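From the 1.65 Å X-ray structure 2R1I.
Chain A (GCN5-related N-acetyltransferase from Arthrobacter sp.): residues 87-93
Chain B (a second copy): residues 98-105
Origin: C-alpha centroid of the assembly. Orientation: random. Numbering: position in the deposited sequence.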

ATOM      1  N   PHE A  87      -3.515  -7.304   0.239  1.00 23.05           N
ATOM      2  CA  PHE A  87      -3.192  -7.601  -1.168  1.00 20.91           C
ATOM      3  C   PHE A  87      -3.916  -6.655  -2.079  1.00 25.60           C
ATOM      4  O   PHE A  87      -5.077  -6.293  -1.830  1.00 25.81           O
ATOM      5  CB  PHE A  87      -3.635  -9.024  -1.459  1.00 25.50           C
ATOM      6  CG  PHE A  87      -2.836 -10.065  -0.742  1.00 26.39           C
ATOM      7  CD1 PHE A  87      -3.140 -10.425   0.561  1.00 27.16           C
ATOM      8  CD2 PHE A  87      -1.738 -10.624  -1.358  1.00 28.51           C
ATOM      9  CE1 PHE A  87      -2.335 -11.361   1.220  1.00 27.39           C
ATOM     10  CE2 PHE A  87      -0.943 -11.534  -0.741  1.00 27.69           C
ATOM     11  CZ  PHE A  87      -1.246 -11.922   0.566  1.00 28.35           C
ATOM     12  N   ARG A  88      -3.271  -6.298  -3.183  1.00 21.80           N
ATOM     13  CA  ARG A  88      -3.886  -5.419  -4.171  1.00 22.91           C
ATOM     14  C   ARG A  88      -3.245  -5.696  -5.536  1.00 23.49           C
ATOM     15  O   ARG A  88      -2.092  -6.150  -5.617  1.00 24.46           O
ATOM     16  CB  ARG A  88      -3.690  -3.964  -3.774  1.00 25.40           C
ATOM     17  CG  ARG A  88      -2.281  -3.439  -3.948  1.00 24.51           C
ATOM     18  CD  ARG A  88      -2.015  -2.083  -3.307  1.00 23.79           C
ATOM     19  NE  ARG A  88      -0.719  -1.560  -3.707  1.00 25.98           N
ATOM     20  CZ  ARG A  88       0.448  -1.736  -3.072  1.00 27.08           C
ATOM     21  NH1 ARG A  88       0.547  -2.474  -1.969  1.00 25.76           N
ATOM     22  NH2 ARG A  88       1.533  -1.154  -3.548  1.00 26.29           N
ATOM     23  N   PRO A  89      -3.959  -5.370  -6.610  1.00 23.54           N
ATOM     24  CA  PRO A  89      -3.296  -5.521  -7.916  1.00 21.78           C
ATOM     25  C   PRO A  89      -2.331  -4.313  -8.174  1.00 24.36           C
ATOM     26  O   PRO A  89      -2.447  -3.279  -7.514  1.00 24.79           O
ATOM     27  CB  PRO A  89      -4.446  -5.459  -8.906  1.00 25.71           C
ATOM     28  CG  PRO A  89      -5.706  -5.383  -8.153  1.00 24.69           C
ATOM     29  CD  PRO A  89      -5.373  -4.934  -6.772  1.00 23.61           C
ATOM     30  N   ASN A  90      -1.587  -4.383  -9.263  1.00 24.16           N
ATOM     31  CA  ASN A  90      -0.589  -3.357  -9.593  1.00 24.08           C
ATOM     32  C   ASN A  90      -0.363  -3.423 -11.098  1.00 21.56           C
ATOM     33  O   ASN A  90      -0.269  -4.517 -11.643  1.00 23.51           O
ATOM     34  CB  ASN A  90       0.660  -3.604  -8.796  1.00 23.50           C
ATOM     35  CG  ASN A  90       1.714  -2.499  -8.970  1.00 25.71           C
ATOM     36  OD1 ASN A  90       2.425  -2.517  -9.964  1.00 27.52           O
ATOM     37  ND2 ASN A  90       1.829  -1.592  -8.003  1.00 28.00           N
ATOM     38  N   VAL A  91      -0.247  -2.282 -11.794  1.00 21.32           N
ATOM     39  CA  VAL A  91      -0.084  -2.329 -13.244  1.00 23.05           C
ATOM     40  C   VAL A  91       1.206  -3.004 -13.713  1.00 25.31           C
ATOM     41  O   VAL A  91       1.274  -3.411 -14.847  1.00 25.91           O
ATOM     42  CB  VAL A  91      -0.194  -0.925 -13.899  1.00 22.84           C
ATOM     43  CG1 VAL A  91      -1.486  -0.263 -13.525  1.00 24.50           C
ATOM     44  CG2 VAL A  91       0.956   0.008 -13.514  1.00 24.44           C
ATOM     45  N   TRP A  92       2.214  -3.123 -12.836  1.00 23.25           N
ATOM     46  CA  TRP A  92       3.537  -3.604 -13.264  1.00 23.34           C
ATOM     47  C   TRP A  92       3.782  -5.089 -13.012  1.00 24.87           C
ATOM     48  O   TRP A  92       4.848  -5.596 -13.400  1.00 29.58           O
ATOM     49  CB  TRP A  92       4.651  -2.786 -12.582  1.00 23.97           C
ATOM     50  CG  TRP A  92       4.533  -1.299 -12.811  1.00 21.36           C
ATOM     51  CD1 TRP A  92       4.288  -0.392 -11.863  1.00 25.73           C
ATOM     52  CD2 TRP A  92       4.696  -0.566 -14.043  1.00 21.95           C
ATOM     53  NE1 TRP A  92       4.259   0.852 -12.401  1.00 26.37           N
ATOM     54  CE2 TRP A  92       4.508   0.796 -13.726  1.00 22.05           C
ATOM     55  CE3 TRP A  92       5.010  -0.911 -15.365  1.00 20.37           C
ATOM     56  CZ2 TRP A  92       4.591   1.813 -14.690  1.00 22.26           C
ATOM     57  CZ3 TRP A  92       5.083   0.100 -16.325  1.00 25.93           C
ATOM     58  CH2 TRP A  92       4.867   1.443 -15.973  1.00 24.17           C
ATOM     59  N   TYR A  93       2.863  -5.783 -12.337  1.00 26.27           N
ATOM     60  CA  TYR A  93       3.094  -7.166 -11.918  1.00 26.84           C
ATOM     61  C   TYR A  93       1.867  -7.989 -12.326  1.00 23.41           C
ATOM     62  O   TYR A  93       0.735  -7.480 -12.316  1.00 24.39           O
ATOM     63  CB  TYR A  93       3.213  -7.267 -10.399  1.00 27.22           C
ATOM     64  CG  TYR A  93       4.435  -6.617  -9.793  1.00 33.48           C
ATOM     65  CD1 TYR A  93       4.408  -5.282  -9.368  1.00 27.42           C
ATOM     66  CD2 TYR A  93       5.601  -7.374  -9.587  1.00 42.01           C
ATOM     67  CE1 TYR A  93       5.528  -4.689  -8.827  1.00 34.31           C
ATOM     68  CE2 TYR A  93       6.723  -6.804  -9.017  1.00 43.68           C
ATOM     69  CZ  TYR A  93       6.693  -5.456  -8.652  1.00 42.26           C
ATOM     70  OH  TYR A  93       7.839  -4.918  -8.093  1.00 48.24           O
TER
ATOM     71  N   ALA B  98      -6.284   4.061   0.024  1.00 23.81           N
ATOM     72  CA  ALA B  98      -5.862   4.222  -1.364  1.00 20.65           C
ATOM     73  C   ALA B  98      -4.379   4.572  -1.405  1.00 22.77           C
ATOM     74  O   ALA B  98      -3.876   5.199  -0.461  1.00 22.46           O
ATOM     75  CB  ALA B  98      -6.651   5.335  -2.014  1.00 23.10           C
ATOM     76  N   ILE B  99      -3.683   4.141  -2.496  1.00 22.99           N
ATOM     77  CA  ILE B  99      -2.311   4.587  -2.780  1.00 22.47           C
ATOM     78  C   ILE B  99      -2.324   5.247  -4.145  1.00 21.37           C
ATOM     79  O   ILE B  99      -2.971   4.720  -5.059  1.00 21.88           O
ATOM     80  CB  ILE B  99      -1.319   3.389  -2.817  1.00 22.34           C
ATOM     81  CG1 ILE B  99      -1.329   2.699  -1.450  1.00 23.66           C
ATOM     82  CG2 ILE B  99       0.093   3.871  -3.163  1.00 23.50           C
ATOM     83  CD1 ILE B  99      -0.672   1.252  -1.565  1.00 25.71           C
ATOM     84  N   LEU B 100      -1.636   6.382  -4.236  1.00 21.99           N
ATOM     85  CA  LEU B 100      -1.278   6.952  -5.534  1.00 22.46           C
ATOM     86  C   LEU B 100      -0.066   6.171  -6.032  1.00 22.13           C
ATOM     87  O   LEU B 100       1.104   6.450  -5.689  1.00 23.54           O
ATOM     88  CB  LEU B 100      -0.961   8.456  -5.394  1.00 22.99           C
ATOM     89  CG  LEU B 100      -0.662   9.237  -6.658  1.00 26.48           C
ATOM     90  CD1 LEU B 100      -1.893   9.213  -7.549  1.00 23.98           C
ATOM     91  CD2 LEU B 100      -0.247  10.676  -6.231  1.00 25.87           C
ATOM     92  N   ASP B 101      -0.365   5.095  -6.740  1.00 21.98           N
ATOM     93  CA  ASP B 101       0.631   4.195  -7.277  1.00 22.33           C
ATOM     94  C   ASP B 101       1.569   4.932  -8.244  1.00 22.71           C
ATOM     95  O   ASP B 101       2.789   4.677  -8.224  1.00 23.69           O
ATOM     96  CB  ASP B 101      -0.031   3.063  -8.062  1.00 23.31           C
ATOM     97  CG  ASP B 101      -0.735   2.023  -7.232  1.00 27.42           C
ATOM     98  OD1 ASP B 101      -0.818   2.146  -5.980  1.00 26.57           O
ATOM     99  OD2 ASP B 101      -1.283   1.049  -7.886  1.00 28.44           O
ATOM    100  N   GLU B 102       1.015   5.798  -9.091  1.00 23.36           N
ATOM    101  CA  GLU B 102       1.808   6.565 -10.042  1.00 22.64           C
ATOM    102  C   GLU B 102       1.129   7.888 -10.325  1.00 22.28           C
ATOM    103  O   GLU B 102      -0.090   7.985 -10.382  1.00 22.27           O
ATOM    104  CB  GLU B 102       1.979   5.861 -11.391  1.00 25.27           C
ATOM    105  CG  GLU B 102       2.497   4.438 -11.331  1.00 27.30           C
ATOM    106  CD  GLU B 102       3.924   4.288 -10.896  1.00 28.36           C
ATOM    107  OE1 GLU B 102       4.690   5.256 -10.751  1.00 25.70           O
ATOM    108  OE2 GLU B 102       4.325   3.121 -10.674  1.00 28.05           O
ATOM    109  N   LEU B 103       1.956   8.880 -10.599  1.00 23.51           N
ATOM    110  CA  LEU B 103       1.495  10.126 -11.162  1.00 23.66           C
ATOM    111  C   LEU B 103       2.493  10.484 -12.267  1.00 25.06           C
ATOM    112  O   LEU B 103       3.672  10.832 -12.017  1.00 24.27           O
ATOM    113  CB  LEU B 103       1.412  11.220 -10.068  1.00 25.43           C
ATOM    114  CG  LEU B 103       0.949  12.617 -10.535  1.00 27.36           C
ATOM    115  CD1 LEU B 103      -0.487  12.559 -11.087  1.00 24.40           C
ATOM    116  CD2 LEU B 103       1.084  13.730  -9.416  1.00 30.80           C
ATOM    117  N   TYR B 104       2.055  10.326 -13.502  1.00 23.51           N
ATOM    118  CA  TYR B 104       2.930  10.467 -14.683  1.00 24.00           C
ATOM    119  C   TYR B 104       2.542  11.707 -15.442  1.00 25.19           C
ATOM    120  O   TYR B 104       1.516  11.717 -16.134  1.00 23.60           O
ATOM    121  CB  TYR B 104       2.811   9.227 -15.588  1.00 25.08           C
ATOM    122  CG  TYR B 104       3.671   8.027 -15.235  1.00 29.18           C
ATOM    123  CD1 TYR B 104       4.330   7.922 -14.018  1.00 36.87           C
ATOM    124  CD2 TYR B 104       3.853   7.004 -16.162  1.00 34.52           C
ATOM    125  CE1 TYR B 104       5.130   6.834 -13.736  1.00 32.04           C
ATOM    126  CE2 TYR B 104       4.666   5.888 -15.867  1.00 31.84           C
ATOM    127  CZ  TYR B 104       5.260   5.799 -14.638  1.00 29.40           C
ATOM    128  OH  TYR B 104       6.102   4.734 -14.319  1.00 32.59           O
ATOM    129  N   VAL B 105       3.359  12.763 -15.326  1.00 25.81           N
ATOM    130  CA  VAL B 105       3.145  13.970 -16.123  1.00 24.80           C
ATOM    131  C   VAL B 105       4.505  14.479 -16.561  1.00 26.57           C
ATOM    132  O   VAL B 105       5.521  14.176 -15.939  1.00 26.39           O
ATOM    133  CB  VAL B 105       2.404  15.098 -15.333  1.00 23.87           C
ATOM    134  CG1 VAL B 105       0.979  14.689 -14.976  1.00 24.38           C
ATOM    135  CG2 VAL B 105       3.226  15.513 -14.063  1.00 27.48           C
TER
HETATM  136  O   HOH W   1      -0.772  -1.220  -6.600  1.00 17.72           O
HETATM  137  O   HOH W   2       1.641   1.232  -5.297  1.00 19.85           O
HETATM  138  O   HOH W   3       2.578   1.201  -9.362  1.00 24.06           O
HETATM  139  O   HOH W   4      -0.059   0.063 -10.179  1.00 20.20           O

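The two stretches run in nearly the same direction, their end-to-end vectors 21° apart, but they do not pair as neighbouring strands. The CA atoms of Arg A88 and Ile B99 lie 10.2 Å apart and those of Asn A90 and Asp B101 8.0 Å apart, too far for backbone hydrogen bonding, and no backbone bond crosses the gap. Side chains and water fill it, burying 289 Å² summed over both sides. Trp A92, Asp B101 and Arg A88 are the residues most covered, at 59, 46 and 45 Å².

Trp A92 makes the one direct hydrogen bond between the stretches. Trp A92 NE1 donates to Glu B102 OE2 at 2.9 Å with an N-H...O angle of 160°, and the carboxylate oxygen sits at the ring edge, near the ring plane, where the N-H bond points. Further along the indole, Trp A92 CZ2 lies 3.3 Å from Tyr B104 OH, which approaches the indole obliquely, and 4.0 Å from Tyr B104 CZ, an apolar contact between the two side chains. The loop that carries the tryptophan is itself braced: Asn A90 to Tyr A93 form a type I turn, closed by a weak bond from Tyr A93 N to Asn A90 O (3.4 Å), and Asn A90 OD1 accepts from Trp A92 N at 2.9 Å and 160°.

Asp B101 points its CA-to-CB bond toward chain A yet touches it mainly through water. Its nearest direct approach is 4.1 Å, from Asp B101 OD2 to Asn A90 ND2, too long for a hydrogen bond. Water 1 closes this gap with four bonds: it accepts from Arg A88 NE (2.9 Å) and Asn A90 ND2 (3.0 Å) and donates to Pro A89 O (2.8 Å) and Asp B101 OD2 (2.7 Å). Asp B101 OD2 also accepts from water 4 (2.8 Å), which in turn accepts from Val A91 N (2.9 Å), so OD2 is tied to both side-chain and backbone groups of chain A.

Arg A88 combines charge with apolar packing. Arg A88 NE is 4.3 Å from Asp B101 OD1, so the opposite charges are near each other but beyond salt-bridge range. Water 2 offers a second link, accepting from Arg A88 NH2 (3.0 Å) and donating weakly to Asp B101 OD1 (2.7 Å). Over one face of the guanidinium lies Ile B99 CD1, 3.5 Å from Arg A88 CZ. A methyl can pack there because the group's N-H bonds lie in its plane, leaving the face free for van der Waals contact.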